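Agglutinin alpha chain (Maclura pomifera, PDB 3LLZ) binds galactose-containing glycans as a D-galactose-specific plant lectin, recognising the T-antigen disaccharide Gal-beta1,3-GalNAc. Local coordinates at residues V2-G7 against E42-F47; R29-L34 against P38-D43; G73-Y78 against G121-Y126; T102-P107 against D125-Y130. All coordinates share one frame; numbering follows the deposited sequence.

Interaction 1: V2-G7 against E42-F47; sequences VTFDDG and EDHKSF. With NGA (2-acetamido-2-deoxy-beta-D-galactopyranose), chain C.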
# COMPACT_ATOMS: atom_id res chain seq x y z
N VAL A 2 -22.86 -19.58 4.85
CA VAL A 2 -22.20 -19.57 3.56
C VAL A 2 -21.17 -18.45 3.60
O VAL A 2 -21.50 -17.29 3.87
CB VAL A 2 -23.20 -19.29 2.41
CG1 VAL A 2 -22.46 -19.14 1.09
CG2 VAL A 2 -24.21 -20.43 2.33
N THR A 3 -19.91 -18.79 3.35
CA THR A 3 -18.85 -17.79 3.36
C THR A 3 -18.89 -16.93 2.10
O THR A 3 -19.34 -17.37 1.04
CB THR A 3 -17.45 -18.44 3.45
OG1 THR A 3 -17.26 -19.31 2.33
CG2 THR A 3 -17.31 -19.23 4.74
N PHE A 4 -18.43 -15.70 2.23
CA PHE A 4 -18.38 -14.79 1.10
C PHE A 4 -17.15 -13.92 1.24
O PHE A 4 -16.59 -13.79 2.32
CB PHE A 4 -19.63 -13.91 1.03
CG PHE A 4 -19.70 -12.84 2.09
CD1 PHE A 4 -20.28 -13.11 3.33
CD2 PHE A 4 -19.17 -11.57 1.85
CE1 PHE A 4 -20.35 -12.12 4.31
CE2 PHE A 4 -19.24 -10.58 2.83
CZ PHE A 4 -19.83 -10.85 4.06
N ASP A 5 -16.73 -13.34 0.12
CA ASP A 5 -15.57 -12.48 0.11
C ASP A 5 -15.74 -11.57 -1.09
O ASP A 5 -15.50 -11.98 -2.23
CB ASP A 5 -14.29 -13.32 -0.04
CG ASP A 5 -13.03 -12.50 0.16
OD1 ASP A 5 -13.11 -11.26 0.09
OD2 ASP A 5 -11.97 -13.12 0.38
N ASP A 6 -16.17 -10.34 -0.85
CA ASP A 6 -16.38 -9.39 -1.94
C ASP A 6 -15.06 -8.97 -2.56
O ASP A 6 -15.01 -8.58 -3.73
CB ASP A 6 -17.10 -8.13 -1.45
CG ASP A 6 -18.55 -8.40 -1.08
OD1 ASP A 6 -19.08 -9.46 -1.46
OD2 ASP A 6 -19.15 -7.53 -0.41
N GLY A 7 -13.98 -9.03 -1.78
CA GLY A 7 -12.69 -8.61 -2.30
C GLY A 7 -12.51 -7.13 -2.07
O GLY A 7 -13.23 -6.52 -1.27
N GLU A 42 -22.37 -8.87 -4.65
CA GLU A 42 -23.34 -9.93 -4.42
C GLU A 42 -24.13 -9.77 -3.12
O GLU A 42 -23.61 -9.27 -2.12
CB GLU A 42 -22.62 -11.28 -4.43
CG GLU A 42 -22.09 -11.67 -5.81
CD GLU A 42 -21.01 -12.74 -5.77
OE1 GLU A 42 -21.16 -13.71 -5.00
OE2 GLU A 42 -20.02 -12.61 -6.52
N ASP A 43 -25.38 -10.20 -3.15
CA ASP A 43 -26.25 -10.12 -1.98
C ASP A 43 -26.00 -11.37 -1.15
O ASP A 43 -26.23 -12.49 -1.60
CB ASP A 43 -27.72 -10.08 -2.43
CG ASP A 43 -28.69 -9.90 -1.26
OD1 ASP A 43 -29.92 -9.91 -1.51
OD2 ASP A 43 -28.23 -9.75 -0.11
N HIS A 44 -25.51 -11.17 0.07
CA HIS A 44 -25.22 -12.27 0.97
C HIS A 44 -26.43 -12.41 1.88
O HIS A 44 -26.56 -11.72 2.89
CB HIS A 44 -23.93 -11.97 1.72
CG HIS A 44 -22.81 -11.58 0.81
ND1 HIS A 44 -22.30 -12.43 -0.15
CD2 HIS A 44 -22.16 -10.40 0.65
CE1 HIS A 44 -21.40 -11.79 -0.87
NE2 HIS A 44 -21.29 -10.56 -0.40
N LYS A 45 -27.33 -13.30 1.48
CA LYS A 45 -28.58 -13.50 2.19
C LYS A 45 -28.56 -14.35 3.45
O LYS A 45 -27.76 -15.28 3.60
CB LYS A 45 -29.61 -14.12 1.25
CG LYS A 45 -29.92 -13.32 -0.00
CD LYS A 45 -30.97 -14.06 -0.82
CE LYS A 45 -31.35 -13.34 -2.09
NZ LYS A 45 -32.48 -14.03 -2.78
N SER A 46 -29.48 -14.03 4.35
CA SER A 46 -29.66 -14.79 5.57
C SER A 46 -30.45 -16.02 5.13
O SER A 46 -31.13 -15.99 4.10
CB SER A 46 -30.50 -13.99 6.57
OG SER A 46 -31.05 -14.84 7.56
N PHE A 47 -30.35 -17.09 5.91
CA PHE A 47 -31.07 -18.32 5.60
C PHE A 47 -32.55 -18.15 5.93
O PHE A 47 -33.38 -18.98 5.54
CB PHE A 47 -30.54 -19.50 6.44
CG PHE A 47 -29.19 -20.02 6.01
CD1 PHE A 47 -28.63 -21.11 6.67
CD2 PHE A 47 -28.47 -19.42 4.98
CE1 PHE A 47 -27.39 -21.61 6.30
CE2 PHE A 47 -27.22 -19.91 4.61
CZ PHE A 47 -26.68 -21.01 5.27
C1 NGA C . -26.69 -21.98 10.25
C2 NGA C . -25.31 -22.36 9.68
C3 NGA C . -24.30 -22.28 10.82
C4 NGA C . -24.28 -20.85 11.37
C5 NGA C . -25.70 -20.52 11.88
C6 NGA C . -25.86 -19.13 12.48
C7 NGA C . -24.85 -23.92 7.91
C8 NGA C . -25.00 -25.33 7.35
N2 NGA C . -25.35 -23.70 9.12
O1 NGA C . -27.64 -22.00 9.24
O3 NGA C . -22.98 -22.73 10.42
O4 NGA C . -23.92 -19.94 10.34
O5 NGA C . -26.67 -20.66 10.81
O6 NGA C . -25.86 -18.11 11.49
O7 NGA C . -24.29 -23.06 7.25
O HOH W 1 -21.94 -7.35 -0.77
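Asp6 OD1 accepts a hydrogen bond from His44 NE2 at 2.7 Å, and this His-carboxylate pair ties the segment that begins with strand 2-5 of the jacalin-type beta-prism to the loop that follows strand 37-40. The N-H meets the syn side of the carboxylate, and the oxygen sits at the imidazole edge close to the ring plane; at 148° the bond is somewhat bent. The second oxygen, Asp6 OD2, accepts a hydrogen bond from water 1 at 2.8 Å, and that water also donates to Glu42 O. Tyr32 OH is a further partner of Asp6 OD2, so this buried carboxylate is gripped through both oxygens and its rotation is fixed. So near an acid, the imidazole may well be easier to protonate.

Phe4 stacks face to face on His44, the ring centroids 3.8 Å apart and the planes 19° from parallel. Its CG lies between the backbone N and the carbonyl carbon (chi1 72°), which turns the ring over the imidazole. Glu42 O lies above the rim of the opposite imidazole face, and Ile120 of strand 110-120 touches both aromatic residues.

At the other end Val2 CG2 meets the edge of the Phe47 ring, 3.8 Å from Phe47 CE2. Phe47 belongs to the glycan pocket, and its CD1 comes within 2.9 Å of O1 of the bound N-acetylgalactosamine.

Interaction 2: R29-L34 against P38-D43; sequences RVTYDL and PFVAED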
# COMPACT_ATOMS: atom_id res chain seq x y z
N ARG A 29 -25.54 -6.53 1.70
CA ARG A 29 -25.14 -6.32 0.32
C ARG A 29 -24.50 -4.95 0.25
O ARG A 29 -25.11 -3.95 0.62
CB ARG A 29 -26.36 -6.38 -0.60
CG ARG A 29 -26.03 -6.38 -2.09
CD ARG A 29 -27.31 -6.34 -2.91
NE ARG A 29 -27.06 -6.30 -4.35
CZ ARG A 29 -26.76 -7.36 -5.10
NH1 ARG A 29 -26.55 -7.22 -6.40
NH2 ARG A 29 -26.69 -8.56 -4.55
N VAL A 30 -23.27 -4.92 -0.22
CA VAL A 30 -22.53 -3.67 -0.31
C VAL A 30 -22.39 -3.16 -1.73
O VAL A 30 -22.15 -3.93 -2.66
CB VAL A 30 -21.12 -3.85 0.29
CG1 VAL A 30 -20.35 -2.53 0.22
CG2 VAL A 30 -21.21 -4.34 1.72
N THR A 31 -22.57 -1.86 -1.90
CA THR A 31 -22.38 -1.23 -3.19
C THR A 31 -21.07 -0.47 -3.03
O THR A 31 -20.99 0.49 -2.26
CB THR A 31 -23.50 -0.25 -3.54
OG1 THR A 31 -24.74 -0.96 -3.68
CG2 THR A 31 -23.19 0.46 -4.86
N TYR A 32 -20.05 -0.93 -3.73
CA TYR A 32 -18.73 -0.32 -3.65
C TYR A 32 -18.55 0.70 -4.73
O TYR A 32 -19.39 0.85 -5.63
CB TYR A 32 -17.65 -1.39 -3.86
CG TYR A 32 -17.63 -2.46 -2.82
CD1 TYR A 32 -16.95 -2.27 -1.61
CD2 TYR A 32 -18.31 -3.67 -3.01
CE1 TYR A 32 -16.95 -3.25 -0.63
CE2 TYR A 32 -18.31 -4.65 -2.03
CZ TYR A 32 -17.64 -4.43 -0.84
OH TYR A 32 -17.66 -5.38 0.15
N ASP A 33 -17.45 1.43 -4.63
CA ASP A 33 -17.09 2.35 -5.69
C ASP A 33 -15.99 1.56 -6.36
O ASP A 33 -15.14 0.97 -5.69
CB ASP A 33 -16.50 3.67 -5.18
CG ASP A 33 -15.96 4.53 -6.31
OD1 ASP A 33 -14.74 4.51 -6.57
OD2 ASP A 33 -16.77 5.20 -6.98
N LEU A 34 -16.02 1.51 -7.68
CA LEU A 34 -14.98 0.82 -8.42
C LEU A 34 -14.49 1.82 -9.45
O LEU A 34 -15.09 1.99 -10.51
CB LEU A 34 -15.50 -0.44 -9.11
CG LEU A 34 -14.43 -1.20 -9.91
CD1 LEU A 34 -13.25 -1.54 -9.01
CD2 LEU A 34 -15.03 -2.46 -10.52
N PRO A 38 -20.32 3.05 -9.56
CA PRO A 38 -20.92 2.27 -8.48
C PRO A 38 -20.84 0.80 -8.88
O PRO A 38 -21.11 0.46 -10.03
CB PRO A 38 -22.36 2.78 -8.44
CG PRO A 38 -22.23 4.19 -8.95
CD PRO A 38 -21.28 4.02 -10.11
N PHE A 39 -20.47 -0.06 -7.94
CA PHE A 39 -20.38 -1.49 -8.23
C PHE A 39 -21.14 -2.25 -7.16
O PHE A 39 -20.69 -2.36 -6.02
CB PHE A 39 -18.91 -1.93 -8.26
CG PHE A 39 -18.72 -3.38 -8.64
CD1 PHE A 39 -18.95 -4.40 -7.72
CD2 PHE A 39 -18.32 -3.73 -9.93
CE1 PHE A 39 -18.79 -5.74 -8.07
CE2 PHE A 39 -18.16 -5.07 -10.30
CZ PHE A 39 -18.39 -6.07 -9.37
N VAL A 40 -22.31 -2.76 -7.52
CA VAL A 40 -23.13 -3.51 -6.58
C VAL A 40 -22.62 -4.94 -6.46
O VAL A 40 -22.67 -5.73 -7.41
CB VAL A 40 -24.62 -3.51 -7.00
CG1 VAL A 40 -24.77 -4.10 -8.38
CG2 VAL A 40 -25.44 -4.29 -5.99
N ALA A 41 -22.11 -5.28 -5.28
CA ALA A 41 -21.60 -6.62 -5.04
C ALA A 41 -22.73 -7.61 -4.79
O ALA A 41 -23.90 -7.23 -4.73
CB ALA A 41 -20.64 -6.61 -3.85
N GLU A 42 -22.37 -8.87 -4.65
CA GLU A 42 -23.34 -9.93 -4.42
C GLU A 42 -24.13 -9.77 -3.12
O GLU A 42 -23.61 -9.27 -2.12
CB GLU A 42 -22.62 -11.28 -4.43
CG GLU A 42 -22.09 -11.67 -5.81
CD GLU A 42 -21.01 -12.74 -5.77
OE1 GLU A 42 -21.16 -13.71 -5.00
OE2 GLU A 42 -20.02 -12.61 -6.52
N ASP A 43 -25.38 -10.20 -3.15
CA ASP A 43 -26.25 -10.12 -1.98
C ASP A 43 -26.00 -11.37 -1.15
O ASP A 43 -26.23 -12.49 -1.60
CB ASP A 43 -27.72 -10.08 -2.43
CG ASP A 43 -28.69 -9.90 -1.26
OD1 ASP A 43 -29.92 -9.91 -1.51
OD2 ASP A 43 -28.23 -9.75 -0.11
O HOH W 1 -21.94 -7.35 -0.77
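Tyr32 and Phe39 form the hydrogen-bonded antiparallel pair at the heart of the hairpin of strands 25-34 and 37-40: Tyr32 N donates to Phe39 O at 2.8 Å and Phe39 N to Tyr32 O at 2.7 Å. Further along, Ala41 N donates to Val30 O at 2.9 Å.

The tight face carries Tyr32, Leu34 and Phe39. Ala41 CB abuts the edge of the Tyr32 ring, 3.5 Å from Tyr32 CE2, while Val30 CG1 covers the centre of one face of that ring. Leu34 and Phe39 run side by side, pointing the same way, with Leu34 CD2 3.6 Å from Phe39 CD2; both also pack on Leu34 of a second subunit.

The opposite face, with Thr31, Pro38 and Val40, is looser and more open to solvent: Thr31 OG1 is 4.1 Å from Val40 CG2. Arg29 stretches out past Ala41 toward Asp43, but its guanidinium placement is doubtful.

Water 1 bridges Val30 N to Glu42 O where no direct bond from that N-H crosses to the other segment. The hairpin is thus held by backbone hydrogen bonds, with one link carried through water, while apolar contact is concentrated on the face that meets the other subunit.

Interaction 3: G73-Y78 against G121-Y126; sequences GKVEGY and GYWLDY. With NGA (2-acetamido-2-deoxy-beta-D-galactopyranose), chain C; GAL (beta-D-galactopyranose), chain B.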
# COMPACT_ATOMS: atom_id res chain seq x y z
N GLY A 73 -22.44 -11.94 20.18
CA GLY A 73 -23.09 -12.73 21.22
C GLY A 73 -23.73 -13.96 20.63
O GLY A 73 -23.72 -14.16 19.42
N LYS A 74 -24.31 -14.79 21.49
CA LYS A 74 -24.94 -16.01 21.01
C LYS A 74 -26.44 -15.89 20.77
O LYS A 74 -27.16 -15.21 21.50
CB LYS A 74 -24.68 -17.16 21.99
CG LYS A 74 -23.24 -17.64 22.04
CD LYS A 74 -23.08 -18.79 23.00
CE LYS A 74 -21.66 -19.33 23.00
NZ LYS A 74 -21.49 -20.47 23.94
N VAL A 75 -26.88 -16.54 19.70
CA VAL A 75 -28.28 -16.59 19.33
C VAL A 75 -28.47 -18.06 18.96
O VAL A 75 -27.81 -18.57 18.06
CB VAL A 75 -28.59 -15.69 18.11
CG1 VAL A 75 -30.05 -15.86 17.71
CG2 VAL A 75 -28.31 -14.23 18.46
N GLU A 76 -29.35 -18.74 19.69
CA GLU A 76 -29.59 -20.15 19.46
C GLU A 76 -28.27 -20.93 19.53
O GLU A 76 -28.08 -21.91 18.81
CB GLU A 76 -30.29 -20.36 18.12
CG GLU A 76 -31.78 -20.02 18.16
CD GLU A 76 -32.43 -19.96 16.79
OE1 GLU A 76 -32.09 -20.79 15.92
OE2 GLU A 76 -33.31 -19.09 16.59
N GLY A 77 -27.37 -20.48 20.40
CA GLY A 77 -26.09 -21.15 20.57
C GLY A 77 -24.98 -20.77 19.61
O GLY A 77 -23.82 -21.13 19.84
N TYR A 78 -25.32 -20.06 18.54
CA TYR A 78 -24.33 -19.64 17.56
C TYR A 78 -23.76 -18.27 17.89
O TYR A 78 -24.51 -17.35 18.21
CB TYR A 78 -24.94 -19.60 16.15
CG TYR A 78 -25.24 -20.96 15.57
CD1 TYR A 78 -26.52 -21.50 15.60
CD2 TYR A 78 -24.22 -21.72 14.98
CE1 TYR A 78 -26.79 -22.76 15.05
CE2 TYR A 78 -24.48 -22.97 14.43
CZ TYR A 78 -25.76 -23.48 14.47
OH TYR A 78 -26.01 -24.72 13.92
N GLY A 121 -25.29 -17.23 7.88
CA GLY A 121 -26.17 -18.40 7.90
C GLY A 121 -27.50 -17.78 8.26
O GLY A 121 -28.02 -16.96 7.52
N TYR A 122 -28.06 -18.16 9.40
CA TYR A 122 -29.30 -17.54 9.83
C TYR A 122 -28.96 -16.08 10.12
O TYR A 122 -29.75 -15.18 9.87
CB TYR A 122 -29.83 -18.22 11.09
CG TYR A 122 -30.66 -19.45 10.80
CD1 TYR A 122 -30.15 -20.50 10.04
CD2 TYR A 122 -31.98 -19.55 11.25
CE1 TYR A 122 -30.92 -21.62 9.73
CE2 TYR A 122 -32.77 -20.65 10.94
CZ TYR A 122 -32.23 -21.68 10.18
OH TYR A 122 -33.01 -22.77 9.86
N TRP A 123 -27.75 -15.86 10.63
CA TRP A 123 -27.28 -14.52 10.96
C TRP A 123 -25.84 -14.34 10.50
O TRP A 123 -25.19 -15.29 10.07
CB TRP A 123 -27.36 -14.30 12.48
CG TRP A 123 -28.73 -14.57 12.99
CD1 TRP A 123 -29.84 -13.80 12.79
CD2 TRP A 123 -29.17 -15.75 13.67
NE1 TRP A 123 -30.95 -14.44 13.30
CE2 TRP A 123 -30.57 -15.63 13.84
CE3 TRP A 123 -28.53 -16.90 14.15
CZ2 TRP A 123 -31.34 -16.63 14.47
CZ3 TRP A 123 -29.29 -17.88 14.78
CH2 TRP A 123 -30.68 -17.74 14.93
N LEU A 124 -25.36 -13.10 10.59
CA LEU A 124 -23.98 -12.79 10.21
C LEU A 124 -23.08 -13.47 11.24
O LEU A 124 -23.03 -13.06 12.40
CB LEU A 124 -23.78 -11.27 10.24
CG LEU A 124 -22.38 -10.74 9.96
CD1 LEU A 124 -21.90 -11.20 8.59
CD2 LEU A 124 -22.40 -9.22 10.04
N ASP A 125 -22.38 -14.51 10.81
CA ASP A 125 -21.51 -15.27 11.71
C ASP A 125 -20.28 -14.49 12.14
O ASP A 125 -19.91 -14.48 13.31
CB ASP A 125 -21.06 -16.56 11.04
CG ASP A 125 -22.22 -17.41 10.59
OD1 ASP A 125 -23.08 -17.75 11.44
OD2 ASP A 125 -22.28 -17.74 9.39
N TYR A 126 -19.65 -13.85 11.17
CA TYR A 126 -18.45 -13.07 11.41
C TYR A 126 -18.13 -12.31 10.14
O TYR A 126 -18.71 -12.58 9.09
CB TYR A 126 -17.27 -13.99 11.76
CG TYR A 126 -16.97 -15.07 10.74
CD1 TYR A 126 -17.40 -16.39 10.94
CD2 TYR A 126 -16.25 -14.78 9.58
CE1 TYR A 126 -17.11 -17.39 10.00
CE2 TYR A 126 -15.97 -15.77 8.64
CZ TYR A 126 -16.40 -17.07 8.86
OH TYR A 126 -16.13 -18.05 7.93
C1 NGA C . -26.69 -21.98 10.25
C2 NGA C . -25.31 -22.36 9.68
C3 NGA C . -24.30 -22.28 10.82
C4 NGA C . -24.28 -20.85 11.37
C5 NGA C . -25.70 -20.52 11.88
C6 NGA C . -25.86 -19.13 12.48
C7 NGA C . -24.85 -23.92 7.91
C8 NGA C . -25.00 -25.33 7.35
N2 NGA C . -25.35 -23.70 9.12
O1 NGA C . -27.64 -22.00 9.24
O3 NGA C . -22.98 -22.73 10.42
O4 NGA C . -23.92 -19.94 10.34
O5 NGA C . -26.67 -20.66 10.81
O6 NGA C . -25.86 -18.11 11.49
O7 NGA C . -24.29 -23.06 7.25
C1 GAL B . -22.51 -23.72 11.29
C2 GAL B . -21.48 -23.94 10.16
C3 GAL B . -20.30 -24.77 10.67
C4 GAL B . -19.75 -24.25 12.01
C5 GAL B . -20.88 -23.94 12.99
C6 GAL B . -20.40 -23.24 14.25
O2 GAL B . -22.08 -24.61 9.06
O3 GAL B . -19.25 -24.81 9.71
O4 GAL B . -18.98 -23.08 11.79
O5 GAL B . -21.86 -23.07 12.38
O6 GAL B . -20.02 -24.18 15.24
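Val75 CG1 makes a CH-pi contact with Trp123, 3.5 Å from the centroid of the six-membered ring and only 16° off its normal. With CG1 anti to the backbone N (chi1 176°), the methyl is carried onto the indole; Tyr122 CB lies on the opposite face, so the ring is clamped between them. Glu76 approaches the indole edge instead, its OE2 3.4 Å from Trp123 CH2 and its carboxylate plane turned 84° from the ring. Val75 to Tyr78 form a type I' beta turn closed by two backbone hydrogen bonds between its end residues, which sets Val75 and Glu76 against the tryptophan.

The hydrogen bonds of the contact go to sugar rather than across the segments. Backbone N-H groups reach N-acetylgalactosamine almost straight: Tyr122 N to O5 at 3.2 Å and Trp123 N to O6 at 3.1 Å. Asp125 OD1 accepts from two hydroxyls of this sugar, O4 at 2.6 Å and O6 at 2.8 Å. Ser119 OG bonds to Asp125 OD2 and so helps to orient the carboxylate.

Contact with an aromatic ring supplies the third element. The C5 atom of N-acetylgalactosamine lies over the face of Tyr78, 3.6 Å from Tyr78 CD2, while the galactose O5 meets the ring edge, 3.3 Å from Tyr78 CE2.

With Gly1 N as a further donor to the sugar, this combination of an aspartate, successive backbone amides, the free amino terminus and an aromatic platform is the galactose-binding site typical of jacalin-type lectins.

Interaction 4: T102-P107 against D125-Y130; sequences TPFSLP and DYFSIY. With NGA (2-acetamido-2-deoxy-beta-D-galactopyranose), chain C.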
# COMPACT_ATOMS: atom_id res chain seq x y z
N THR A 102 -20.36 -9.13 23.77
CA THR A 102 -18.99 -8.62 23.75
C THR A 102 -18.84 -7.54 22.68
O THR A 102 -19.11 -7.78 21.50
CB THR A 102 -18.00 -9.76 23.45
OG1 THR A 102 -18.12 -10.77 24.46
CG2 THR A 102 -16.56 -9.24 23.43
N PRO A 103 -18.41 -6.34 23.08
CA PRO A 103 -18.25 -5.27 22.09
C PRO A 103 -16.95 -5.37 21.31
O PRO A 103 -15.98 -5.98 21.76
CB PRO A 103 -18.30 -4.01 22.94
CG PRO A 103 -17.59 -4.45 24.19
CD PRO A 103 -18.20 -5.82 24.45
N PHE A 104 -16.95 -4.79 20.12
CA PHE A 104 -15.76 -4.75 19.29
C PHE A 104 -15.80 -3.42 18.56
O PHE A 104 -16.88 -2.85 18.36
CB PHE A 104 -15.72 -5.92 18.29
CG PHE A 104 -16.73 -5.83 17.19
CD1 PHE A 104 -16.43 -5.13 16.01
CD2 PHE A 104 -17.97 -6.43 17.32
CE1 PHE A 104 -17.37 -5.05 14.99
CE2 PHE A 104 -18.91 -6.35 16.30
CZ PHE A 104 -18.61 -5.66 15.13
N SER A 105 -14.64 -2.91 18.19
CA SER A 105 -14.59 -1.64 17.49
C SER A 105 -13.36 -1.52 16.64
O SER A 105 -12.26 -1.92 17.05
CB SER A 105 -14.62 -0.48 18.50
OG SER A 105 -13.48 -0.52 19.34
N LEU A 106 -13.54 -0.98 15.44
CA LEU A 106 -12.43 -0.75 14.54
C LEU A 106 -12.46 0.71 14.13
O LEU A 106 -13.11 1.08 13.16
CB LEU A 106 -12.51 -1.64 13.30
CG LEU A 106 -11.34 -1.41 12.33
CD1 LEU A 106 -10.04 -1.93 12.95
CD2 LEU A 106 -11.62 -2.11 11.01
N PRO A 107 -11.79 1.57 14.92
CA PRO A 107 -11.74 2.99 14.60
C PRO A 107 -10.63 3.09 13.55
O PRO A 107 -9.64 2.36 13.63
CB PRO A 107 -11.31 3.64 15.92
CG PRO A 107 -11.48 2.57 16.96
CD PRO A 107 -11.16 1.30 16.22
N ASP A 125 -22.38 -14.51 10.81
CA ASP A 125 -21.51 -15.27 11.71
C ASP A 125 -20.28 -14.49 12.14
O ASP A 125 -19.91 -14.48 13.31
CB ASP A 125 -21.06 -16.56 11.04
CG ASP A 125 -22.22 -17.41 10.59
OD1 ASP A 125 -23.08 -17.75 11.44
OD2 ASP A 125 -22.28 -17.74 9.39
N TYR A 126 -19.65 -13.85 11.17
CA TYR A 126 -18.45 -13.07 11.41
C TYR A 126 -18.13 -12.31 10.14
O TYR A 126 -18.71 -12.58 9.09
CB TYR A 126 -17.27 -13.99 11.76
CG TYR A 126 -16.97 -15.07 10.74
CD1 TYR A 126 -17.40 -16.39 10.94
CD2 TYR A 126 -16.25 -14.78 9.58
CE1 TYR A 126 -17.11 -17.39 10.00
CE2 TYR A 126 -15.97 -15.77 8.64
CZ TYR A 126 -16.40 -17.07 8.86
OH TYR A 126 -16.13 -18.05 7.93
N PHE A 127 -17.22 -11.35 10.23
CA PHE A 127 -16.83 -10.60 9.05
C PHE A 127 -15.47 -9.99 9.25
O PHE A 127 -15.01 -9.81 10.38
CB PHE A 127 -17.86 -9.50 8.74
CG PHE A 127 -17.81 -8.33 9.68
CD1 PHE A 127 -17.06 -7.21 9.36
CD2 PHE A 127 -18.52 -8.36 10.87
CE1 PHE A 127 -17.01 -6.12 10.24
CE2 PHE A 127 -18.48 -7.28 11.75
CZ PHE A 127 -17.72 -6.15 11.43
N SER A 128 -14.81 -9.70 8.13
CA SER A 128 -13.50 -9.07 8.13
C SER A 128 -13.60 -7.86 7.22
O SER A 128 -14.51 -7.76 6.38
CB SER A 128 -12.43 -10.04 7.63
OG SER A 128 -12.28 -11.12 8.54
N ILE A 129 -12.67 -6.93 7.39
CA ILE A 129 -12.65 -5.70 6.63
C ILE A 129 -11.34 -5.49 5.86
O ILE A 129 -10.25 -5.71 6.40
CB ILE A 129 -12.86 -4.49 7.59
CG1 ILE A 129 -14.28 -4.53 8.16
CG2 ILE A 129 -12.57 -3.18 6.87
CD1 ILE A 129 -14.57 -3.45 9.18
N TYR A 130 -11.46 -5.09 4.60
CA TYR A 130 -10.30 -4.79 3.77
C TYR A 130 -9.97 -3.32 3.99
O TYR A 130 -10.85 -2.47 3.91
CB TYR A 130 -10.62 -4.98 2.28
CG TYR A 130 -10.64 -6.40 1.78
CD1 TYR A 130 -11.64 -7.29 2.15
CD2 TYR A 130 -9.67 -6.85 0.89
CE1 TYR A 130 -11.69 -8.59 1.64
CE2 TYR A 130 -9.70 -8.14 0.36
CZ TYR A 130 -10.71 -9.00 0.75
OH TYR A 130 -10.75 -10.26 0.22
C1 NGA C . -26.69 -21.98 10.25
C2 NGA C . -25.31 -22.36 9.68
C3 NGA C . -24.30 -22.28 10.82
C4 NGA C . -24.28 -20.85 11.37
C5 NGA C . -25.70 -20.52 11.88
C6 NGA C . -25.86 -19.13 12.48
C7 NGA C . -24.85 -23.92 7.91
C8 NGA C . -25.00 -25.33 7.35
N2 NGA C . -25.35 -23.70 9.12
O1 NGA C . -27.64 -22.00 9.24
O3 NGA C . -22.98 -22.73 10.42
O4 NGA C . -23.92 -19.94 10.34
O5 NGA C . -26.67 -20.66 10.81
O6 NGA C . -25.86 -18.11 11.49
O7 NGA C . -24.29 -23.06 7.25
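Across the interior of the beta-prism, Phe104 and Leu106 of strand 102-108 meet Phe127 and Ile129 of strand 124-132. The two strands belong to different sheets, and no hydrogen bond joins these segments; the contact is made entirely by the ends of alternate side chains. The backbones stay well apart, with Leu106 CA 9.3 Å from Ile129 CA.

The aromatic pair bridges the gap at one end. Phe104 CE1 is 3.7 Å from Phe127 CZ, and Phe104 CZ is 3.8 Å from Phe127 CE2, so the distal ring atoms do the touching. The rings meet obliquely, their planes inclined at 64° and their centroids 5.8 Å apart. In both phenylalanines CG lies between the backbone N and the carbonyl carbon (chi1 71° for Phe104, 74° for Phe127), and this brings the far ends of the rings to each other across the gap.

Two residues on, Leu106 and Ile129 reach toward each other tip to tip, Leu106 CD2 3.7 Å from Ile129 CD1. Within strand 124-132, Ile129 CG1 also borders the Phe127 ring at its edge, linking the aliphatic pair to the aromatic one.

Leu84 of strand 78-88 touches both Phe104 and Phe127. A bound peptide, probably a beta chain of the lectin, stacks an aromatic ring on Phe104 and pairs as an antiparallel strand with Phe127, Ile129 and Tyr130, extending the sheet across the interface. Apolar side chains from separate sheets meeting in their common centre are characteristic of the jacalin-type beta-prism.

From the N terminus, interaction 1 closes the longer loop, bringing 42-47 back to strand 2-5, and the hairpin of interaction 2 forms inside that span; both end on the same stretch, sharing Glu42 and Asp43, and Asp6 with Tyr32 joins them directly. Interactions 3 and 4 follow later and cross each other: 102-107 leaves from within the span of interaction 3, and its partner runs beyond 121-126, overlapping at Asp125 and Tyr126. The two halves meet where Phe47 N and Ser46 OG reach the backbone oxygens of Gly121 and Tyr122. Interactions 1 and 3 gather at the sugar-bearing end, interaction 4 joins two sheets through the interior, and interaction 2 pairs two strands of the third.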